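PDB 6LN0: Non-structural protein 3 from Porcine deltacoronavirus, which probably joins an ADP-ribose-binding macro domain to a papain-like cysteine protease that cleaves the viral polyprotein. Local coordinates for residues W242-T247 / G290-F295; T272-R277 / L319-S324. All coordinates share one frame; numbering follows the deposited sequence.

In the fold
Both contacts lie in the helical part of the papain-like protease region and flank helix 278-287. Interaction 2 ties the loop leading into that helix to the end of helix 313-322, whereas interaction 1 seats the run into a two-stranded hairpin on the turn that follows it. Each is partly buried, but interaction 2 encloses more surface (416 against 232 Å²). Its chemistry also differs: backbone and arginine N-H groups bond to N323, beside the buried F276 and L320, while interaction 1 rests on apolar side-chain packing. The two meet through F295, whose CZ lies 3.8 Å from F276 CZ and 3.9 Å from L320 CD2, although their centres are 18 Å apart.

Interaction 1: W242-T247 / G290-F295; sequences WVVSRT and GNPNRF
A β-hairpin, strands 244-247 and 250-253, is seated here on the turn that links helix 278-287 to helix 293-302 in the papain-like protease region. The turn opens with a Schellman motif at G290, recognised by its positive phi (114°) and two bonds back into the preceding helical turn. P292, near the start of helix 293-302, presents its ring to the hairpin side and has the largest surface buried by the contact. Two side chains share that ring. W242 meets P292 through its CB, 3.8 Å from P292 CG. From V244, both methyls take part. CG1 reaches P292 CB at 3.7 Å, while CG2, set in the crowded position between backbone N and carbonyl carbon, lies 4.0 Å from P292 CG. The same CG2 comes within 3.9 Å of G290 CA, so V244 spans the start and the middle of the turn. Y287 of helix 278-287 touches V244 and P292 as well, and L253 of the partner strand packs on both W242 and V244, which extends the apolar patch beyond the two segments. W242 has its CG anti to the carbonyl carbon (chi1 -49°), and its indole continues along helix 293-302 to V296 and Y300. N293 holds its amide almost perpendicular to the indole plane, at 84°. Its ND2 donates to C238 O, which fixes the amide so that N293 OD1 faces the indole edge, 3.7 Å from W242 CD1.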
ATOM      1  N   TRP A 242       1.687  25.033  -9.794  1.00 56.76           N
ATOM      2  CA  TRP A 242       2.752  26.028  -9.785  1.00 54.43           C
ATOM      3  C   TRP A 242       2.620  26.935 -10.993  1.00 55.95           C
ATOM      4  O   TRP A 242       1.937  26.613 -11.969  1.00 56.77           O
ATOM      5  CB  TRP A 242       4.151  25.411  -9.844  1.00 51.61           C
ATOM      6  CG  TRP A 242       4.455  24.305  -8.900  1.00 55.69           C
ATOM      7  CD1 TRP A 242       4.449  22.972  -9.186  1.00 51.80           C
ATOM      8  CD2 TRP A 242       4.877  24.422  -7.531  1.00 51.46           C
ATOM      9  NE1 TRP A 242       4.821  22.255  -8.078  1.00 55.12           N
ATOM     10  CE2 TRP A 242       5.086  23.119  -7.049  1.00 53.04           C
ATOM     11  CE3 TRP A 242       5.086  25.495  -6.668  1.00 51.89           C
ATOM     12  CZ2 TRP A 242       5.492  22.860  -5.741  1.00 51.02           C
ATOM     13  CZ3 TRP A 242       5.486  25.236  -5.368  1.00 50.30           C
ATOM     14  CH2 TRP A 242       5.688  23.932  -4.919  1.00 51.33           C
ATOM     15  N   VAL A 243       3.330  28.060 -10.947  1.00 56.34           N
ATOM     16  CA  VAL A 243       3.455  28.951 -12.094  1.00 53.23           C
ATOM     17  C   VAL A 243       4.929  29.042 -12.478  1.00 59.56           C
ATOM     18  O   VAL A 243       5.786  29.323 -11.627  1.00 57.62           O
ATOM     19  CB  VAL A 243       2.859  30.339 -11.782  1.00 63.31           C
ATOM     20  CG1 VAL A 243       3.498  31.437 -12.653  1.00 57.50           C
ATOM     21  CG2 VAL A 243       1.320  30.307 -11.913  1.00 51.60           C
ATOM     22  N   VAL A 244       5.227  28.782 -13.751  1.00 60.62           N
ATOM     23  CA  VAL A 244       6.564  29.004 -14.285  1.00 63.95           C
ATOM     24  C   VAL A 244       6.483  30.080 -15.362  1.00 64.15           C
ATOM     25  O   VAL A 244       5.423  30.342 -15.935  1.00 65.44           O
ATOM     26  CB  VAL A 244       7.219  27.722 -14.841  1.00 55.68           C
ATOM     27  CG1 VAL A 244       7.848  26.932 -13.709  1.00 50.76           C
ATOM     28  CG2 VAL A 244       6.203  26.899 -15.610  1.00 58.05           C
ATOM     29  N   SER A 245       7.639  30.670 -15.664  1.00 67.54           N
ATOM     30  CA  SER A 245       7.685  31.990 -16.292  1.00 67.53           C
ATOM     31  C   SER A 245       9.055  32.200 -16.922  1.00 65.85           C
ATOM     32  O   SER A 245      10.062  32.102 -16.215  1.00 66.48           O
ATOM     33  CB  SER A 245       7.409  33.057 -15.229  1.00 63.60           C
ATOM     34  OG  SER A 245       7.470  34.347 -15.776  1.00 72.67           O
ATOM     35  N   ARG A 246       9.099  32.489 -18.232  1.00 66.44           N
ATOM     36  CA  ARG A 246      10.352  32.883 -18.878  1.00 67.97           C
ATOM     37  C   ARG A 246      10.811  34.239 -18.348  1.00 68.23           C
ATOM     38  O   ARG A 246      10.053  35.209 -18.365  1.00 69.50           O
ATOM     39  CB  ARG A 246      10.201  32.953 -20.404  1.00 67.79           C
ATOM     40  CG  ARG A 246       9.652  31.690 -21.098  1.00 73.51           C
ATOM     41  CD  ARG A 246      10.722  30.604 -21.362  1.00 75.89           C
ATOM     42  NE  ARG A 246      11.992  31.150 -21.842  1.00 82.44           N
ATOM     43  CZ  ARG A 246      13.173  30.536 -21.735  1.00 80.00           C
ATOM     44  NH1 ARG A 246      13.267  29.337 -21.164  1.00 76.72           N
ATOM     45  NH2 ARG A 246      14.270  31.128 -22.197  1.00 80.29           N
ATOM     46  N   THR A 247      12.051  34.308 -17.867  1.00 67.52           N
ATOM     47  CA  THR A 247      12.587  35.518 -17.248  1.00 68.44           C
ATOM     48  C   THR A 247      14.101  35.406 -17.249  1.00 70.16           C
ATOM     49  O   THR A 247      14.635  34.352 -16.890  1.00 66.52           O
ATOM     50  CB  THR A 247      12.090  35.694 -15.800  1.00 67.00           C
ATOM     51  OG1 THR A 247      10.749  35.212 -15.681  1.00 66.16           O
ATOM     52  CG2 THR A 247      12.117  37.150 -15.385  1.00 65.13           C
ATOM     53  N   GLY A 290       6.313  24.527 -19.561  1.00 66.16           N
ATOM     54  CA  GLY A 290       5.173  25.008 -18.803  1.00 64.29           C
ATOM     55  C   GLY A 290       4.490  23.991 -17.916  1.00 64.42           C
ATOM     56  O   GLY A 290       3.482  24.341 -17.286  1.00 68.86           O
ATOM     57  N   ASN A 291       4.987  22.737 -17.847  1.00 66.53           N
ATOM     58  CA  ASN A 291       4.453  21.708 -16.950  1.00 62.91           C
ATOM     59  C   ASN A 291       5.431  21.428 -15.823  1.00 61.35           C
ATOM     60  O   ASN A 291       6.061  20.362 -15.799  1.00 61.95           O
ATOM     61  CB  ASN A 291       4.194  20.380 -17.657  1.00 63.16           C
ATOM     62  CG  ASN A 291       3.353  20.526 -18.877  1.00 69.88           C
ATOM     63  OD1 ASN A 291       3.193  21.629 -19.400  1.00 68.25           O
ATOM     64  ND2 ASN A 291       2.797  19.398 -19.354  1.00 73.85           N
ATOM     65  N   PRO A 292       5.558  22.326 -14.849  1.00 59.85           N
ATOM     66  CA  PRO A 292       6.560  22.124 -13.801  1.00 56.41           C
ATOM     67  C   PRO A 292       6.233  20.992 -12.831  1.00 52.78           C
ATOM     68  O   PRO A 292       7.055  20.688 -11.955  1.00 51.34           O
ATOM     69  CB  PRO A 292       6.558  23.472 -13.084  1.00 53.84           C
ATOM     70  CG  PRO A 292       5.128  23.932 -13.222  1.00 56.82           C
ATOM     71  CD  PRO A 292       4.615  23.408 -14.526  1.00 55.77           C
ATOM     72  N   ASN A 293       5.082  20.342 -12.958  1.00 49.00           N
ATOM     73  CA  ASN A 293       4.560  19.570 -11.839  1.00 52.85           C
ATOM     74  C   ASN A 293       5.414  18.343 -11.543  1.00 48.58           C
ATOM     75  O   ASN A 293       5.828  18.130 -10.399  1.00 49.94           O
ATOM     76  CB  ASN A 293       3.112  19.178 -12.111  1.00 50.80           C
ATOM     77  CG  ASN A 293       2.152  20.288 -11.757  1.00 55.91           C
ATOM     78  OD1 ASN A 293       2.456  21.467 -11.937  1.00 59.31           O
ATOM     79  ND2 ASN A 293       0.988  19.920 -11.235  1.00 62.24           N
ATOM     80  N   ARG A 294       5.704  17.533 -12.552  1.00 43.65           N
ATOM     81  CA  ARG A 294       6.421  16.295 -12.273  1.00 48.44           C
ATOM     82  C   ARG A 294       7.849  16.581 -11.819  1.00 46.86           C
ATOM     83  O   ARG A 294       8.304  16.062 -10.787  1.00 44.98           O
ATOM     84  CB  ARG A 294       6.378  15.391 -13.503  1.00 45.11           C
ATOM     85  CG  ARG A 294       4.981  14.819 -13.716  1.00 50.93           C
ATOM     86  CD  ARG A 294       4.773  14.212 -15.092  1.00 58.28           C
ATOM     87  NE  ARG A 294       5.292  12.852 -15.148  1.00 61.92           N
ATOM     88  CZ  ARG A 294       6.101  12.382 -16.102  1.00 60.68           C
ATOM     89  NH1 ARG A 294       6.476  13.153 -17.111  1.00 53.57           N
ATOM     90  NH2 ARG A 294       6.539  11.125 -16.050  1.00 61.61           N
ATOM     91  N   PHE A 295       8.554  17.444 -12.558  1.00 49.45           N
ATOM     92  CA  PHE A 295       9.951  17.750 -12.261  1.00 42.69           C
ATOM     93  C   PHE A 295      10.115  18.293 -10.851  1.00 44.26           C
ATOM     94  O   PHE A 295      11.015  17.876 -10.120  1.00 44.70           O
ATOM     95  CB  PHE A 295      10.462  18.754 -13.288  1.00 51.30           C
ATOM     96  CG  PHE A 295      11.929  19.032 -13.211  1.00 47.45           C
ATOM     97  CD1 PHE A 295      12.850  17.995 -13.249  1.00 47.03           C
ATOM     98  CD2 PHE A 295      12.396  20.335 -13.161  1.00 46.12           C
ATOM     99  CE1 PHE A 295      14.209  18.243 -13.217  1.00 46.07           C
ATOM    100  CE2 PHE A 295      13.770  20.604 -13.133  1.00 45.96           C
ATOM    101  CZ  PHE A 295      14.676  19.560 -13.160  1.00 48.79           C
TER

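Interaction 2: T272-R277 / L319-S324; sequences TAYQFR and LLVSNS
N323, at the C-terminal end of helix 313-322, receives R277 through both its oxygens, backbone O and side-chain OD1. R277 N donates to N323 O at 2.9 Å, almost straight at 174°. The arginine chain, extended from CG to NE, then runs alongside the asparagine and turns its guanidinium edge to the amide: NE (2.7 Å, on a lone pair) and NH2 (3.0 Å, nearly along the C=O axis) both donate to N323 OD1. A single β-bridge pairs F276 with S324. F276 meets the helix end by its ring edge, CE1 lying 3.4 Å from L320 O, and Y274 CE2 packs 3.6 Å from V321 CG2. Behind this shell, N323 ND2 donates to L319 O at 3.0 Å and 176°, holding the amide against the last turn. S324 OG bonds to V321 O, a very short link of 2.4 Å. F269 stacks on F276, and E223 O accepts from R277 NH1. R277 occupies the N-cap position of helix 278-287, so the bonds fix the start of one helix to the end of another. Two donors from one cation on a neutral amide oxygen would probably polarise N323 and strengthen its N-H bond to L319 O.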
ATOM      1  N   THR A 272      24.125  25.916 -16.596  1.00 46.67           N
ATOM      2  CA  THR A 272      25.229  25.022 -16.903  1.00 52.12           C
ATOM      3  C   THR A 272      24.979  24.361 -18.253  1.00 55.31           C
ATOM      4  O   THR A 272      23.996  24.637 -18.942  1.00 55.76           O
ATOM      5  CB  THR A 272      25.409  23.950 -15.837  1.00 48.95           C
ATOM      6  OG1 THR A 272      24.475  22.908 -16.104  1.00 45.73           O
ATOM      7  CG2 THR A 272      25.154  24.511 -14.468  1.00 51.76           C
ATOM      8  N   ALA A 273      25.884  23.469 -18.631  1.00 53.98           N
ATOM      9  CA  ALA A 273      25.817  22.833 -19.933  1.00 52.93           C
ATOM     10  C   ALA A 273      25.438  21.366 -19.833  1.00 54.90           C
ATOM     11  O   ALA A 273      25.564  20.637 -20.820  1.00 57.97           O
ATOM     12  CB  ALA A 273      27.152  22.989 -20.659  1.00 58.72           C
ATOM     13  N   TYR A 274      24.971  20.920 -18.671  1.00 55.72           N
ATOM     14  CA  TYR A 274      24.740  19.507 -18.413  1.00 50.69           C
ATOM     15  C   TYR A 274      23.455  19.041 -19.086  1.00 50.85           C
ATOM     16  O   TYR A 274      22.554  19.833 -19.361  1.00 56.86           O
ATOM     17  CB  TYR A 274      24.658  19.248 -16.909  1.00 49.64           C
ATOM     18  CG  TYR A 274      25.895  19.624 -16.119  1.00 46.90           C
ATOM     19  CD1 TYR A 274      27.169  19.327 -16.592  1.00 46.15           C
ATOM     20  CD2 TYR A 274      25.783  20.271 -14.897  1.00 41.95           C
ATOM     21  CE1 TYR A 274      28.291  19.670 -15.864  1.00 49.04           C
ATOM     22  CE2 TYR A 274      26.886  20.620 -14.164  1.00 42.55           C
ATOM     23  CZ  TYR A 274      28.149  20.317 -14.643  1.00 50.95           C
ATOM     24  OH  TYR A 274      29.272  20.658 -13.904  1.00 48.72           O
ATOM     25  N   GLN A 275      23.374  17.733 -19.346  1.00 50.31           N
ATOM     26  CA  GLN A 275      22.177  17.117 -19.911  1.00 51.62           C
ATOM     27  C   GLN A 275      21.712  15.964 -19.025  1.00 47.72           C
ATOM     28  O   GLN A 275      22.462  15.013 -18.796  1.00 48.11           O
ATOM     29  CB  GLN A 275      22.414  16.618 -21.342  1.00 56.03           C
ATOM     30  CG  GLN A 275      21.269  15.700 -21.802  1.00 62.50           C
ATOM     31  CD  GLN A 275      21.264  15.413 -23.291  1.00 72.23           C
ATOM     32  OE1 GLN A 275      22.310  15.393 -23.942  1.00 80.92           O
ATOM     33  NE2 GLN A 275      20.073  15.173 -23.837  1.00 72.40           N
ATOM     34  N   PHE A 276      20.473  16.041 -18.552  1.00 48.69           N
ATOM     35  CA  PHE A 276      19.900  15.005 -17.700  1.00 47.25           C
ATOM     36  C   PHE A 276      19.864  13.644 -18.399  1.00 46.32           C
ATOM     37  O   PHE A 276      19.660  13.547 -19.608  1.00 52.63           O
ATOM     38  CB  PHE A 276      18.472  15.384 -17.319  1.00 44.93           C
ATOM     39  CG  PHE A 276      18.377  16.475 -16.305  1.00 50.07           C
ATOM     40  CD1 PHE A 276      18.948  16.328 -15.050  1.00 44.88           C
ATOM     41  CD2 PHE A 276      17.658  17.639 -16.590  1.00 48.40           C
ATOM     42  CE1 PHE A 276      18.831  17.331 -14.103  1.00 46.85           C
ATOM     43  CE2 PHE A 276      17.532  18.649 -15.654  1.00 46.33           C
ATOM     44  CZ  PHE A 276      18.123  18.502 -14.406  1.00 49.75           C
ATOM     45  N   ARG A 277      20.004  12.580 -17.615  1.00 41.08           N
ATOM     46  CA  ARG A 277      19.758  11.239 -18.122  1.00 50.10           C
ATOM     47  C   ARG A 277      18.306  11.105 -18.619  1.00 50.75           C
ATOM     48  O   ARG A 277      17.437  11.894 -18.249  1.00 48.92           O
ATOM     49  CB  ARG A 277      20.064  10.211 -17.033  1.00 37.40           C
ATOM     50  CG  ARG A 277      19.023  10.137 -15.956  1.00 43.63           C
ATOM     51  CD  ARG A 277      19.553   9.334 -14.814  1.00 40.23           C
ATOM     52  NE  ARG A 277      18.773   9.481 -13.600  1.00 40.79           N
ATOM     53  CZ  ARG A 277      17.702   8.754 -13.309  1.00 47.54           C
ATOM     54  NH1 ARG A 277      17.269   7.830 -14.156  1.00 49.59           N
ATOM     55  NH2 ARG A 277      17.066   8.946 -12.162  1.00 50.68           N
ATOM     56  N   LEU A 319      21.524  17.230  -6.493  1.00 43.75           N
ATOM     57  CA  LEU A 319      20.629  16.227  -7.059  1.00 33.30           C
ATOM     58  C   LEU A 319      20.578  16.328  -8.578  1.00 39.47           C
ATOM     59  O   LEU A 319      20.727  15.325  -9.283  1.00 44.99           O
ATOM     60  CB  LEU A 319      19.227  16.382  -6.474  1.00 39.41           C
ATOM     61  CG  LEU A 319      18.189  15.575  -7.246  1.00 39.08           C
ATOM     62  CD1 LEU A 319      18.254  14.144  -6.794  1.00 30.11           C
ATOM     63  CD2 LEU A 319      16.811  16.158  -7.030  1.00 43.00           C
ATOM     64  N   LEU A 320      20.389  17.537  -9.103  1.00 40.57           N
ATOM     65  CA  LEU A 320      20.276  17.706 -10.546  1.00 40.14           C
ATOM     66  C   LEU A 320      21.552  17.290 -11.254  1.00 42.41           C
ATOM     67  O   LEU A 320      21.512  16.549 -12.245  1.00 43.00           O
ATOM     68  CB  LEU A 320      19.935  19.157 -10.876  1.00 39.47           C
ATOM     69  CG  LEU A 320      18.632  19.652 -10.244  1.00 45.26           C
ATOM     70  CD1 LEU A 320      18.363  21.094 -10.695  1.00 41.17           C
ATOM     71  CD2 LEU A 320      17.443  18.704 -10.558  1.00 39.05           C
ATOM     72  N   VAL A 321      22.705  17.753 -10.747  1.00 42.60           N
ATOM     73  CA  VAL A 321      23.982  17.519 -11.427  1.00 43.04           C
ATOM     74  C   VAL A 321      24.321  16.029 -11.448  1.00 38.08           C
ATOM     75  O   VAL A 321      24.772  15.491 -12.466  1.00 37.25           O
ATOM     76  CB  VAL A 321      25.102  18.352 -10.767  1.00 39.52           C
ATOM     77  CG1 VAL A 321      26.462  17.809 -11.152  1.00 31.89           C
ATOM     78  CG2 VAL A 321      24.982  19.808 -11.160  1.00 37.15           C
ATOM     79  N   SER A 322      24.096  15.337 -10.340  1.00 38.02           N
ATOM     80  CA  SER A 322      24.392  13.911 -10.319  1.00 43.42           C
ATOM     81  C   SER A 322      23.449  13.084 -11.197  1.00 46.36           C
ATOM     82  O   SER A 322      23.777  11.935 -11.505  1.00 53.21           O
ATOM     83  CB  SER A 322      24.345  13.385  -8.895  1.00 36.94           C
ATOM     84  OG  SER A 322      23.017  13.367  -8.481  1.00 47.56           O
ATOM     85  N   ASN A 323      22.293  13.618 -11.609  1.00 45.20           N
ATOM     86  CA  ASN A 323      21.424  12.929 -12.557  1.00 38.51           C
ATOM     87  C   ASN A 323      21.672  13.369 -13.986  1.00 45.11           C
ATOM     88  O   ASN A 323      20.814  13.148 -14.860  1.00 46.62           O
ATOM     89  CB  ASN A 323      19.956  13.136 -12.213  1.00 42.73           C
ATOM     90  CG  ASN A 323      19.499  12.215 -11.142  1.00 41.75           C
ATOM     91  OD1 ASN A 323      19.032  11.111 -11.408  1.00 48.15           O
ATOM     92  ND2 ASN A 323      19.617  12.658  -9.912  1.00 39.91           N
ATOM     93  N   SER A 324      22.829  13.967 -14.242  1.00 42.99           N
ATOM     94  CA  SER A 324      23.210  14.455 -15.551  1.00 44.81           C
ATOM     95  C   SER A 324      24.515  13.795 -15.992  1.00 42.10           C
ATOM     96  O   SER A 324      25.071  12.942 -15.308  1.00 41.64           O
ATOM     97  CB  SER A 324      23.349  15.976 -15.521  1.00 43.81           C
ATOM     98  OG  SER A 324      24.462  16.337 -14.708  1.00 47.11           O
TER